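Local coordinates for protein 2,3-dimethylmalate lyase (Aspergillus niger, PDB 3FA4) that belongs to the phosphoenolpyruvate phosphomutase family of TIM-barrel proteins and binds a magnesium ion, forming an assembly of four chains, at residues A98-T101 / E102-R106; A144-A147 / R148-I151; M2-A5 / A6-L9; A71-I74 / S75-P79. All coordinates share one frame; numbering follows the deposited sequence.

Contact 1 of 4, residues A98-T101 / E102-R106; sequences ARTT and EQYSR
A first torsion of -60° leaves the Thr100 methyl on the far side from its own amide N, and there it runs alongside the ring of Tyr104. Both residues sit one turn apart on helix 94-107, the helix of a beta-alpha-beta unit between parallel strands 83-86 and 111-114 of the TIM barrel. The methyl covers one ring face as a CH-pi contact: CG2 of Thr100 is 4.2 Å from the ring centroid of Tyr104, 20° off the normal, though displaced toward the rim. The polar ends turn to other partners. Thr100 OG1 bonds to Met96 O, and Tyr104 OH to the backbone O of Asp86, a ligand of the magnesium ion; the tyrosine itself is not in that site.

A neighbouring face of the helix carries Arg99 and Gln103. The Arg99 chain bends at chi3, and its NH2 packs 3.8 Å from NE2 of Gln103 without a hydrogen bond, the guanidinium and amide planes 80° apart. Glu102 instead runs back along its own turn, its CG 3.1 Å from Ala98 O, and its backbone N bonds to that same oxygen at 2.9 Å. At Thr101 the carbonyl accepts twice. Ser105 N reaches Thr101 O at 3.0 Å; Ser105 OG, which also bonds to Ser153 OG, approaches Thr101 O from the opposite face of the carbonyl plane at 2.5 Å, a value short enough to be treated with reserve.

Contact 2 of 4, residues A144-A147 / R148-I151; sequences AVQA and RQRI
Val145 and Gln149 extend in the same direction from successive turns of helix 134-151, CG1 of Val145 resting 3.7 Å from NE2 of Gln149. The valine presents CG1 by holding it anti to the backbone N (chi1 180°), while the glutamine chain extends beyond CG and passes over Val145 O, to which Gln149 N bonds at 3.1 Å.

Arg150 is oriented differently. Its chain bends at chi3 (-123°), folding the guanidinium back over the preceding turn, and Gln146 O lies 3.9 Å off the guanidinium plane, toward the rim of one face. A water at the guanidinium edge, in its plane, donates to Gln146 OE1 at 2.7 Å and accepts weakly from Arg150 NH2, bridging side chains one turn apart. The other end of this amide, Gln146 NE2, bonds to Gln289 O of the second subunit. Arg148 runs out extended from CG to NE and gives NH1 to Ser153 O.

In the backbone, Ile151 N makes only a weak bond to Ala147 O. Ala144 and Ala147 face helix 94-107, touching Val97, Ala98 and Thr101, so small side chains line the seam between these two helices of the barrel.

Contact 3 of 4, residues M2-A5 / A6-L9; sequences MVTA and ATSL
Thr4 caps the start of helix 5-13 through its side chain: Ala6 N donates to Thr4 OG1 at 3.1 Å, nearly straight at 171°. This is an N-cap, and it rests on a first torsion of 165°, which puts OG1 anti to the backbone N and beside the carbonyl carbon, where it faces the start of the first turn.

Two further polar bonds converge on Ala5 O. The backbone bond from Leu9 N, 3.1 Å long, is an ordinary i to i+4 helical bond. Ser8 adds a weak one, its OG 3.5 Å from Ala5 O. Its hydroxyl sits between the backbone N and the carbonyl carbon (chi1 65°), a placement that turns it back toward the preceding turn.

Apolar contact is slight by comparison, with CG2 of Thr4 3.9 Å from Ala6 CB.

Beyond the two segments, Thr4 meets Met2 of the second subunit. Within the chain, Thr7 OG1 bonds to Asp154 OD2, Ala6 packs on the same aspartate, and Leu9 rests on Ala110. Asp154 and Ala110 come just before strands 156-161 and 111-114, which puts this N-terminal helix at the N-terminal ends of those two barrel strands.

Contact 4 of 4, residues A71-I74 / S75-P79; sequences AEMI and SNISP
Ser75 gives Ala71 O two hydrogen bonds, from OG at 2.7 Å and from N at 2.8 Å, and the two donors reach that oxygen from opposite faces of its plane. Asn76 makes the next side-chain bond: ND2 lies 3.0 Å from Glu72 O, in the carbonyl plane and on a lone pair, with the oxygen also close to the amide plane. CG of Asn76 is anti to its carbonyl carbon (chi1 -78°), which turns the amide back over the last turn.

Among the backbone bonds, Asn76 N meets Met73 O at 3.3 Å, an i to i+3 bond with its donor well above the carbonyl plane, and those of Ile77 N to Met73 O and Ile74 O are weak. A water donates to Ile74 O at 2.7 Å and accepts from Ser78 N, bridging the two across the turn. This is the C-terminal end of helix 64-75, one of the TIM-barrel helices, where the chain turns toward strand 83-86.

Glu72 OE2 makes a salt bridge to Arg68 NE of its own chain, and OE1 to Arg106 and Arg68 of the second subunit. Further out, Met73 and Ile77 pack flank to flank, SD of Met73 3.8 Å from CD1 of Ile77, and Ile77 also rests on helix 28-37.

Following the chain from the N terminus, contact 3 comes first, then contact 4, contact 1 and contact 2. Each lies in one unbroken stretch and links residues mostly two to four apart, closing no longer loop, so they run in series and none nests in or crosses another. Contacts 1 and 2 touch, their centres 9 Å apart, with Ala98 CA 3.6 Å from Ala147 CB, and join helices 94-107 and 134-151. Contacts 3 and 4 meet where Ala5 CB is 3.3 Å from Pro79 O, joining the start of helix 5-13 to the loop before strand 83-86. Contacts 1 and 4 approach to about 5 Å between nearest atoms without touching. All four reach the second subunit.

Contact 1 of 4, residues A98-T101 / E102-R106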
ATOM      1  N   ALA B  98       9.599  -8.215  15.145  1.00 35.79           N
ATOM      2  CA  ALA B  98       8.819  -7.491  16.156  1.00 35.81           C
ATOM      3  C   ALA B  98       7.725  -6.693  15.493  1.00 36.24           C
ATOM      4  O   ALA B  98       6.541  -6.715  15.935  1.00 36.06           O
ATOM      5  CB  ALA B  98       9.735  -6.518  16.912  1.00 35.99           C
ATOM      6  N   ARG B  99       8.157  -5.949  14.472  1.00 35.47           N
ATOM      7  CA  ARG B  99       7.284  -5.186  13.567  1.00 35.02           C
ATOM      8  C   ARG B  99       6.215  -6.005  12.911  1.00 34.54           C
ATOM      9  O   ARG B  99       5.091  -5.556  12.830  1.00 34.61           O
ATOM     10  CB  ARG B  99       8.095  -4.470  12.494  1.00 33.55           C
ATOM     11  CG  ARG B  99       8.844  -3.300  13.059  1.00 37.15           C
ATOM     12  CD  ARG B  99       9.467  -2.368  11.984  1.00 38.49           C
ATOM     13  NE  ARG B  99       8.514  -1.791  11.015  1.00 37.19           N
ATOM     14  CZ  ARG B  99       8.039  -0.543  11.069  1.00 37.87           C
ATOM     15  NH1 ARG B  99       8.367   0.248  12.069  1.00 37.15           N
ATOM     16  NH2 ARG B  99       7.167  -0.082  10.155  1.00 42.20           N
ATOM     17  N   THR B 100       6.569  -7.191  12.418  1.00 34.88           N
ATOM     18  CA  THR B 100       5.613  -8.135  11.801  1.00 34.11           C
ATOM     19  C   THR B 100       4.605  -8.608  12.878  1.00 33.73           C
ATOM     20  O   THR B 100       3.427  -8.727  12.639  1.00 33.12           O
ATOM     21  CB  THR B 100       6.369  -9.399  11.337  1.00 34.06           C
ATOM     22  OG1 THR B 100       7.362  -9.069  10.392  1.00 33.06           O
ATOM     23  CG2 THR B 100       5.401 -10.536  10.786  1.00 34.97           C
ATOM     24  N   THR B 101       5.128  -8.883  14.060  1.00 33.62           N
ATOM     25  CA  THR B 101       4.337  -9.436  15.193  1.00 33.81           C
ATOM     26  C   THR B 101       3.279  -8.404  15.603  1.00 34.15           C
ATOM     27  O   THR B 101       2.152  -8.760  15.738  1.00 33.10           O
ATOM     28  CB  THR B 101       5.264  -9.844  16.349  1.00 33.38           C
ATOM     29  OG1 THR B 101       6.217 -10.826  15.879  1.00 35.11           O
ATOM     30  CG2 THR B 101       4.504 -10.429  17.561  1.00 32.19           C
ATOM     31  N   GLU B 102       3.693  -7.132  15.744  1.00 34.42           N
ATOM     32  CA  GLU B 102       2.863  -6.006  16.161  1.00 34.41           C
ATOM     33  C   GLU B 102       1.735  -5.662  15.135  1.00 34.45           C
ATOM     34  O   GLU B 102       0.562  -5.460  15.532  1.00 35.06           O
ATOM     35  CB  GLU B 102       3.754  -4.762  16.417  1.00 33.44           C
ATOM     36  CG  GLU B 102       4.654  -4.887  17.575  1.00 33.33           C
ATOM     37  CD  GLU B 102       5.938  -4.057  17.463  1.00 35.88           C
ATOM     38  OE1 GLU B 102       6.154  -3.279  16.479  1.00 37.66           O
ATOM     39  OE2 GLU B 102       6.759  -4.187  18.398  1.00 36.71           O
ATOM     40  N   GLN B 103       2.130  -5.536  13.863  1.00 33.32           N
ATOM     41  CA  GLN B 103       1.254  -5.371  12.722  1.00 33.36           C
ATOM     42  C   GLN B 103       0.259  -6.523  12.486  1.00 34.23           C
ATOM     43  O   GLN B 103      -0.915  -6.276  12.291  1.00 35.81           O
ATOM     44  CB  GLN B 103       2.095  -5.154  11.474  1.00 32.18           C
ATOM     45  CG  GLN B 103       2.754  -3.830  11.465  1.00 33.33           C
ATOM     46  CD  GLN B 103       3.369  -3.511  10.178  1.00 35.97           C
ATOM     47  OE1 GLN B 103       2.894  -3.985   9.152  1.00 39.20           O
ATOM     48  NE2 GLN B 103       4.411  -2.659  10.181  1.00 33.71           N
ATOM     49  N   TYR B 104       0.702  -7.769  12.480  1.00 34.17           N
ATOM     50  CA  TYR B 104      -0.229  -8.921  12.521  1.00 34.11           C
ATOM     51  C   TYR B 104      -1.189  -8.883  13.707  1.00 33.92           C
ATOM     52  O   TYR B 104      -2.366  -9.157  13.552  1.00 34.79           O
ATOM     53  CB  TYR B 104       0.547 -10.252  12.553  1.00 34.07           C
ATOM     54  CG  TYR B 104       0.947 -10.838  11.179  1.00 34.09           C
ATOM     55  CD1 TYR B 104       1.418 -10.033  10.169  1.00 35.11           C
ATOM     56  CD2 TYR B 104       0.871 -12.238  10.933  1.00 33.68           C
ATOM     57  CE1 TYR B 104       1.811 -10.585   8.926  1.00 32.81           C
ATOM     58  CE2 TYR B 104       1.247 -12.791   9.701  1.00 32.06           C
ATOM     59  CZ  TYR B 104       1.707 -11.940   8.722  1.00 31.91           C
ATOM     60  OH  TYR B 104       2.062 -12.450   7.535  1.00 32.02           O
ATOM     61  N   SER B 105      -0.704  -8.561  14.896  1.00 34.08           N
ATOM     62  CA  SER B 105      -1.567  -8.456  16.059  1.00 35.07           C
ATOM     63  C   SER B 105      -2.645  -7.398  15.913  1.00 34.77           C
ATOM     64  O   SER B 105      -3.815  -7.731  16.041  1.00 34.33           O
ATOM     65  CB  SER B 105      -0.731  -8.170  17.296  1.00 36.05           C
ATOM     66  OG  SER B 105       0.252  -9.179  17.361  1.00 40.14           O
ATOM     67  N   ARG B 106      -2.251  -6.129  15.678  1.00 34.01           N
ATOM     68  CA  ARG B 106      -3.197  -5.022  15.348  1.00 33.29           C
ATOM     69  C   ARG B 106      -4.209  -5.342  14.261  1.00 32.67           C
ATOM     70  O   ARG B 106      -5.316  -4.898  14.333  1.00 33.61           O
ATOM     71  CB  ARG B 106      -2.442  -3.729  14.967  1.00 33.29           C
ATOM     72  CG  ARG B 106      -1.707  -3.136  16.127  1.00 35.23           C
ATOM     73  CD  ARG B 106      -1.272  -1.664  15.879  1.00 33.84           C
ATOM     74  NE  ARG B 106      -0.496  -1.490  14.650  1.00 29.66           N
ATOM     75  CZ  ARG B 106       0.826  -1.500  14.641  1.00 31.70           C
ATOM     76  NH1 ARG B 106       1.483  -1.688  15.795  1.00 31.32           N
ATOM     77  NH2 ARG B 106       1.496  -1.301  13.500  1.00 30.84           N
TER

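Contact 2 of 4, residues A144-A147 / R148-I151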
ATOM      1  N   ALA B 144       9.711 -12.335  18.494  1.00 34.02           N
ATOM      2  CA  ALA B 144       8.248 -12.480  18.311  1.00 34.25           C
ATOM      3  C   ALA B 144       7.516 -12.601  19.653  1.00 34.43           C
ATOM      4  O   ALA B 144       6.571 -11.887  19.958  1.00 35.01           O
ATOM      5  CB  ALA B 144       7.952 -13.738  17.409  1.00 33.14           C
ATOM      6  N   VAL B 145       7.941 -13.545  20.451  1.00 34.86           N
ATOM      7  CA  VAL B 145       7.419 -13.715  21.826  1.00 34.43           C
ATOM      8  C   VAL B 145       7.596 -12.430  22.628  1.00 35.08           C
ATOM      9  O   VAL B 145       6.684 -11.986  23.298  1.00 37.16           O
ATOM     10  CB  VAL B 145       8.081 -14.958  22.488  1.00 33.78           C
ATOM     11  CG1 VAL B 145       7.598 -15.205  23.913  1.00 33.83           C
ATOM     12  CG2 VAL B 145       7.897 -16.190  21.563  1.00 32.57           C
ATOM     13  N   GLN B 146       8.743 -11.788  22.547  1.00 35.39           N
ATOM     14  CA  GLN B 146       8.911 -10.580  23.322  1.00 34.81           C
ATOM     15  C   GLN B 146       8.122  -9.396  22.763  1.00 34.47           C
ATOM     16  O   GLN B 146       7.644  -8.533  23.523  1.00 34.77           O
ATOM     17  CB  GLN B 146      10.380 -10.225  23.445  1.00 35.84           C
ATOM     18  CG  GLN B 146      11.212 -11.273  24.231  1.00 36.00           C
ATOM     19  CD  GLN B 146      12.703 -10.990  24.098  1.00 36.60           C
ATOM     20  OE1 GLN B 146      13.102 -10.181  23.259  1.00 38.93           O
ATOM     21  NE2 GLN B 146      13.512 -11.652  24.889  1.00 30.02           N
ATOM     22  N   ALA B 147       7.960  -9.363  21.451  1.00 33.07           N
ATOM     23  CA  ALA B 147       7.198  -8.306  20.790  1.00 32.64           C
ATOM     24  C   ALA B 147       5.753  -8.323  21.187  1.00 33.51           C
ATOM     25  O   ALA B 147       5.247  -7.287  21.491  1.00 34.60           O
ATOM     26  CB  ALA B 147       7.326  -8.406  19.247  1.00 32.03           C
ATOM     27  N   ARG B 148       5.089  -9.485  21.143  1.00 33.67           N
ATOM     28  CA  ARG B 148       3.671  -9.607  21.465  1.00 34.13           C
ATOM     29  C   ARG B 148       3.491  -9.411  22.935  1.00 34.24           C
ATOM     30  O   ARG B 148       2.513  -8.860  23.371  1.00 34.69           O
ATOM     31  CB  ARG B 148       3.098 -10.962  21.017  1.00 33.33           C
ATOM     32  CG  ARG B 148       3.360 -12.090  22.000  1.00 33.46           C
ATOM     33  CD  ARG B 148       2.787 -13.453  21.518  1.00 32.75           C
ATOM     34  NE  ARG B 148       3.095 -14.520  22.469  1.00 36.18           N
ATOM     35  CZ  ARG B 148       2.410 -14.765  23.591  1.00 35.36           C
ATOM     36  NH1 ARG B 148       1.361 -14.030  23.910  1.00 36.34           N
ATOM     37  NH2 ARG B 148       2.768 -15.759  24.386  1.00 33.80           N
ATOM     38  N   GLN B 149       4.448  -9.872  23.716  1.00 36.22           N
ATOM     39  CA  GLN B 149       4.535  -9.537  25.157  1.00 37.70           C
ATOM     40  C   GLN B 149       4.563  -8.010  25.493  1.00 36.95           C
ATOM     41  O   GLN B 149       3.917  -7.536  26.425  1.00 36.16           O
ATOM     42  CB  GLN B 149       5.752 -10.258  25.785  1.00 37.81           C
ATOM     43  CG  GLN B 149       5.400 -11.721  26.298  1.00 43.16           C
ATOM     44  CD  GLN B 149       6.602 -12.643  26.715  1.00 41.21           C
ATOM     45  OE1 GLN B 149       7.795 -12.266  26.699  1.00 45.61           O
ATOM     46  NE2 GLN B 149       6.260 -13.862  27.069  1.00 40.55           N
ATOM     47  N   ARG B 150       5.328  -7.229  24.758  1.00 36.80           N
ATOM     48  CA  ARG B 150       5.348  -5.790  24.924  1.00 36.54           C
ATOM     49  C   ARG B 150       3.987  -5.157  24.757  1.00 36.83           C
ATOM     50  O   ARG B 150       3.619  -4.273  25.480  1.00 37.40           O
ATOM     51  CB  ARG B 150       6.286  -5.167  23.920  1.00 37.41           C
ATOM     52  CG  ARG B 150       7.627  -4.799  24.410  1.00 37.19           C
ATOM     53  CD  ARG B 150       8.509  -4.398  23.274  1.00 41.69           C
ATOM     54  NE  ARG B 150       9.703  -5.202  23.230  1.00 41.25           N
ATOM     55  CZ  ARG B 150      10.253  -5.708  22.153  1.00 40.55           C
ATOM     56  NH1 ARG B 150       9.759  -5.500  20.964  1.00 36.34           N
ATOM     57  NH2 ARG B 150      11.347  -6.407  22.288  1.00 43.59           N
ATOM     58  N   ILE B 151       3.248  -5.609  23.766  1.00 36.64           N
ATOM     59  CA  ILE B 151       1.945  -4.981  23.409  1.00 35.08           C
ATOM     60  C   ILE B 151       0.712  -5.696  23.953  1.00 35.42           C
ATOM     61  O   ILE B 151      -0.408  -5.269  23.657  1.00 36.15           O
ATOM     62  CB  ILE B 151       1.820  -4.678  21.892  1.00 34.62           C
ATOM     63  CG1 ILE B 151       1.931  -5.983  21.075  1.00 35.69           C
ATOM     64  CG2 ILE B 151       2.850  -3.584  21.515  1.00 33.70           C
ATOM     65  CD1 ILE B 151       1.376  -6.023  19.684  1.00 33.47           C
TER
HETATM   66  O   HOH W   1      13.200  -8.014  21.644  1.00 32.52           O
HETATM   67  O   HOH W   2       6.386  -4.849  20.775  1.00 39.55           O

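Contact 3 of 4, residues M2-A5 / A6-L9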
ATOM      1  N   MET B   2     -12.007  -3.613  21.882  1.00 45.71           N
ATOM      2  CA  MET B   2     -11.767  -4.604  20.858  1.00 44.82           C
ATOM      3  C   MET B   2     -11.296  -5.972  21.414  1.00 44.71           C
ATOM      4  O   MET B   2     -10.546  -6.033  22.400  1.00 44.59           O
ATOM      5  CB  MET B   2     -10.789  -4.010  19.841  1.00 44.34           C
ATOM      6  CG  MET B   2     -11.377  -2.754  19.168  1.00 42.62           C
ATOM      7  SD  MET B   2     -10.263  -2.075  17.898  1.00 44.21           S
ATOM      8  CE  MET B   2     -10.819  -3.091  16.499  1.00 46.30           C
ATOM      9  N   VAL B   3     -11.779  -7.054  20.790  1.00 44.11           N
ATOM     10  CA  VAL B   3     -11.421  -8.458  21.115  1.00 43.35           C
ATOM     11  C   VAL B   3     -10.666  -8.971  19.862  1.00 42.74           C
ATOM     12  O   VAL B   3     -10.797  -8.396  18.760  1.00 42.16           O
ATOM     13  CB  VAL B   3     -12.717  -9.329  21.380  1.00 43.55           C
ATOM     14  CG1 VAL B   3     -12.395 -10.821  21.608  1.00 44.99           C
ATOM     15  CG2 VAL B   3     -13.480  -8.807  22.565  1.00 42.09           C
ATOM     16  N   THR B   4      -9.837 -10.003  20.007  1.00 41.77           N
ATOM     17  CA  THR B   4      -9.263 -10.655  18.798  1.00 40.41           C
ATOM     18  C   THR B   4      -9.545 -12.172  18.818  1.00 38.17           C
ATOM     19  O   THR B   4      -9.851 -12.784  19.895  1.00 36.69           O
ATOM     20  CB  THR B   4      -7.754 -10.205  18.514  1.00 40.94           C
ATOM     21  OG1 THR B   4      -7.127 -11.104  17.580  1.00 39.28           O
ATOM     22  CG2 THR B   4      -6.912 -10.191  19.860  1.00 41.11           C
ATOM     23  N   ALA B   5      -9.541 -12.745  17.623  1.00 35.65           N
ATOM     24  CA  ALA B   5      -9.610 -14.191  17.503  1.00 34.98           C
ATOM     25  C   ALA B   5      -8.302 -14.911  17.925  1.00 34.75           C
ATOM     26  O   ALA B   5      -8.304 -16.142  18.000  1.00 34.32           O
ATOM     27  CB  ALA B   5     -10.145 -14.645  16.169  1.00 32.04           C
ATOM     28  N   ALA B   6      -7.252 -14.151  18.288  1.00 33.21           N
ATOM     29  CA  ALA B   6      -6.011 -14.683  18.931  1.00 33.00           C
ATOM     30  C   ALA B   6      -6.267 -15.378  20.268  1.00 34.50           C
ATOM     31  O   ALA B   6      -5.776 -16.500  20.550  1.00 34.17           O
ATOM     32  CB  ALA B   6      -4.970 -13.517  19.131  1.00 31.31           C
ATOM     33  N   THR B   7      -7.018 -14.643  21.088  1.00 36.09           N
ATOM     34  CA  THR B   7      -7.469 -15.019  22.419  1.00 37.90           C
ATOM     35  C   THR B   7      -8.378 -16.246  22.424  1.00 38.57           C
ATOM     36  O   THR B   7      -8.293 -17.079  23.319  1.00 39.47           O
ATOM     37  CB  THR B   7      -8.203 -13.837  23.116  1.00 37.69           C
ATOM     38  OG1 THR B   7      -7.312 -12.707  23.223  1.00 37.10           O
ATOM     39  CG2 THR B   7      -8.663 -14.241  24.499  1.00 36.41           C
ATOM     40  N   SER B   8      -9.261 -16.384  21.454  1.00 38.66           N
ATOM     41  CA  SER B   8     -10.108 -17.574  21.505  1.00 38.31           C
ATOM     42  C   SER B   8      -9.315 -18.807  20.941  1.00 37.46           C
ATOM     43  O   SER B   8      -9.420 -19.893  21.458  1.00 37.35           O
ATOM     44  CB  SER B   8     -11.465 -17.283  20.862  1.00 37.58           C
ATOM     45  OG  SER B   8     -11.338 -17.014  19.493  1.00 39.62           O
ATOM     46  N   LEU B   9      -8.474 -18.612  19.930  1.00 37.75           N
ATOM     47  CA  LEU B   9      -7.483 -19.642  19.499  1.00 38.31           C
ATOM     48  C   LEU B   9      -6.610 -20.108  20.650  1.00 39.14           C
ATOM     49  O   LEU B   9      -6.491 -21.310  20.902  1.00 40.82           O
ATOM     50  CB  LEU B   9      -6.581 -19.167  18.348  1.00 37.13           C
ATOM     51  CG  LEU B   9      -5.768 -20.280  17.671  1.00 36.65           C
ATOM     52  CD1 LEU B   9      -6.640 -21.447  17.163  1.00 36.24           C
ATOM     53  CD2 LEU B   9      -4.829 -19.742  16.505  1.00 37.05           C
TER

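Contact 4 of 4, residues A71-I74 / S75-P79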
ATOM      1  N   ALA B  71      -3.438 -10.783   5.179  1.00 33.24           N
ATOM      2  CA  ALA B  71      -3.912 -11.382   6.472  1.00 34.44           C
ATOM      3  C   ALA B  71      -4.918 -10.536   7.217  1.00 34.55           C
ATOM      4  O   ALA B  71      -5.881 -11.093   7.759  1.00 38.01           O
ATOM      5  CB  ALA B  71      -2.703 -11.802   7.422  1.00 32.38           C
ATOM      6  N   GLU B  72      -4.699  -9.211   7.324  1.00 33.91           N
ATOM      7  CA  GLU B  72      -5.690  -8.337   7.876  1.00 32.55           C
ATOM      8  C   GLU B  72      -7.034  -8.351   7.176  1.00 33.83           C
ATOM      9  O   GLU B  72      -8.070  -8.217   7.830  1.00 34.57           O
ATOM     10  CB  GLU B  72      -5.229  -6.912   7.890  1.00 32.89           C
ATOM     11  CG  GLU B  72      -6.228  -6.006   8.633  1.00 33.44           C
ATOM     12  CD  GLU B  72      -5.719  -4.594   8.911  1.00 36.64           C
ATOM     13  OE1 GLU B  72      -6.507  -3.735   9.326  1.00 38.23           O
ATOM     14  OE2 GLU B  72      -4.547  -4.339   8.644  1.00 36.98           O
ATOM     15  N   MET B  73      -7.028  -8.397   5.851  1.00 34.29           N
ATOM     16  CA  MET B  73      -8.244  -8.527   5.119  1.00 36.54           C
ATOM     17  C   MET B  73      -8.959  -9.861   5.407  1.00 37.74           C
ATOM     18  O   MET B  73     -10.190  -9.866   5.641  1.00 39.41           O
ATOM     19  CB  MET B  73      -7.952  -8.364   3.638  1.00 36.44           C
ATOM     20  CG  MET B  73      -9.192  -8.295   2.780  1.00 38.19           C
ATOM     21  SD  MET B  73      -9.687  -9.915   2.159  1.00 39.09           S
ATOM     22  CE  MET B  73      -8.126 -10.530   1.400  1.00 32.90           C
ATOM     23  N   ILE B  74      -8.232 -10.984   5.400  1.00 37.05           N
ATOM     24  CA  ILE B  74      -8.876 -12.301   5.685  1.00 36.61           C
ATOM     25  C   ILE B  74      -9.357 -12.433   7.141  1.00 37.04           C
ATOM     26  O   ILE B  74     -10.441 -12.913   7.392  1.00 37.66           O
ATOM     27  CB  ILE B  74      -7.916 -13.476   5.225  1.00 37.87           C
ATOM     28  CG1 ILE B  74      -7.650 -13.344   3.694  1.00 36.08           C
ATOM     29  CG2 ILE B  74      -8.476 -14.847   5.603  1.00 35.48           C
ATOM     30  CD1 ILE B  74      -6.386 -14.155   3.088  1.00 35.63           C
ATOM     31  N   SER B  75      -8.561 -11.981   8.110  1.00 36.37           N
ATOM     32  CA  SER B  75      -8.976 -11.921   9.483  1.00 34.04           C
ATOM     33  C   SER B  75     -10.239 -11.120   9.742  1.00 34.09           C
ATOM     34  O   SER B  75     -10.939 -11.394  10.703  1.00 34.20           O
ATOM     35  CB  SER B  75      -7.878 -11.310  10.339  1.00 34.03           C
ATOM     36  OG  SER B  75      -6.653 -12.010  10.206  1.00 37.78           O
ATOM     37  N   ASN B  76     -10.545 -10.126   8.908  1.00 34.00           N
ATOM     38  CA  ASN B  76     -11.633  -9.249   9.225  1.00 33.80           C
ATOM     39  C   ASN B  76     -12.870  -9.448   8.417  1.00 34.20           C
ATOM     40  O   ASN B  76     -13.785  -8.705   8.561  1.00 35.99           O
ATOM     41  CB  ASN B  76     -11.161  -7.808   9.264  1.00 33.95           C
ATOM     42  CG  ASN B  76     -10.430  -7.485  10.566  1.00 33.19           C
ATOM     43  OD1 ASN B  76     -11.034  -7.389  11.615  1.00 34.80           O
ATOM     44  ND2 ASN B  76      -9.126  -7.392  10.495  1.00 34.97           N
ATOM     45  N   ILE B  77     -12.880 -10.432   7.539  1.00 34.43           N
ATOM     46  CA  ILE B  77     -14.092 -10.993   6.936  1.00 34.93           C
ATOM     47  C   ILE B  77     -15.096 -11.502   7.984  1.00 34.79           C
ATOM     48  O   ILE B  77     -16.260 -11.052   8.002  1.00 34.78           O
ATOM     49  CB  ILE B  77     -13.772 -12.054   5.811  1.00 34.07           C
ATOM     50  CG1 ILE B  77     -13.171 -11.287   4.659  1.00 35.08           C
ATOM     51  CG2 ILE B  77     -15.113 -12.669   5.251  1.00 35.45           C
ATOM     52  CD1 ILE B  77     -12.462 -12.096   3.624  1.00 39.70           C
ATOM     53  N   SER B  78     -14.611 -12.360   8.892  1.00 35.62           N
ATOM     54  CA  SER B  78     -15.360 -12.861  10.083  1.00 35.07           C
ATOM     55  C   SER B  78     -14.349 -12.688  11.243  1.00 35.49           C
ATOM     56  O   SER B  78     -13.516 -13.554  11.415  1.00 36.34           O
ATOM     57  CB  SER B  78     -15.764 -14.342   9.874  1.00 33.57           C
ATOM     58  OG  SER B  78     -16.337 -14.949  11.066  1.00 33.87           O
ATOM     59  N   PRO B  79     -14.346 -11.520  11.975  1.00 36.19           N
ATOM     60  CA  PRO B  79     -13.333 -11.302  13.058  1.00 36.31           C
ATOM     61  C   PRO B  79     -13.286 -12.326  14.255  1.00 37.82           C
ATOM     62  O   PRO B  79     -12.311 -12.369  15.014  1.00 38.57           O
ATOM     63  CB  PRO B  79     -13.629  -9.866  13.572  1.00 35.44           C
ATOM     64  CG  PRO B  79     -14.661  -9.269  12.632  1.00 35.11           C
ATOM     65  CD  PRO B  79     -15.257 -10.352  11.793  1.00 35.69           C
TER
HETATM   66  O   HOH W   3     -12.170 -14.210   8.930  1.00 24.66           O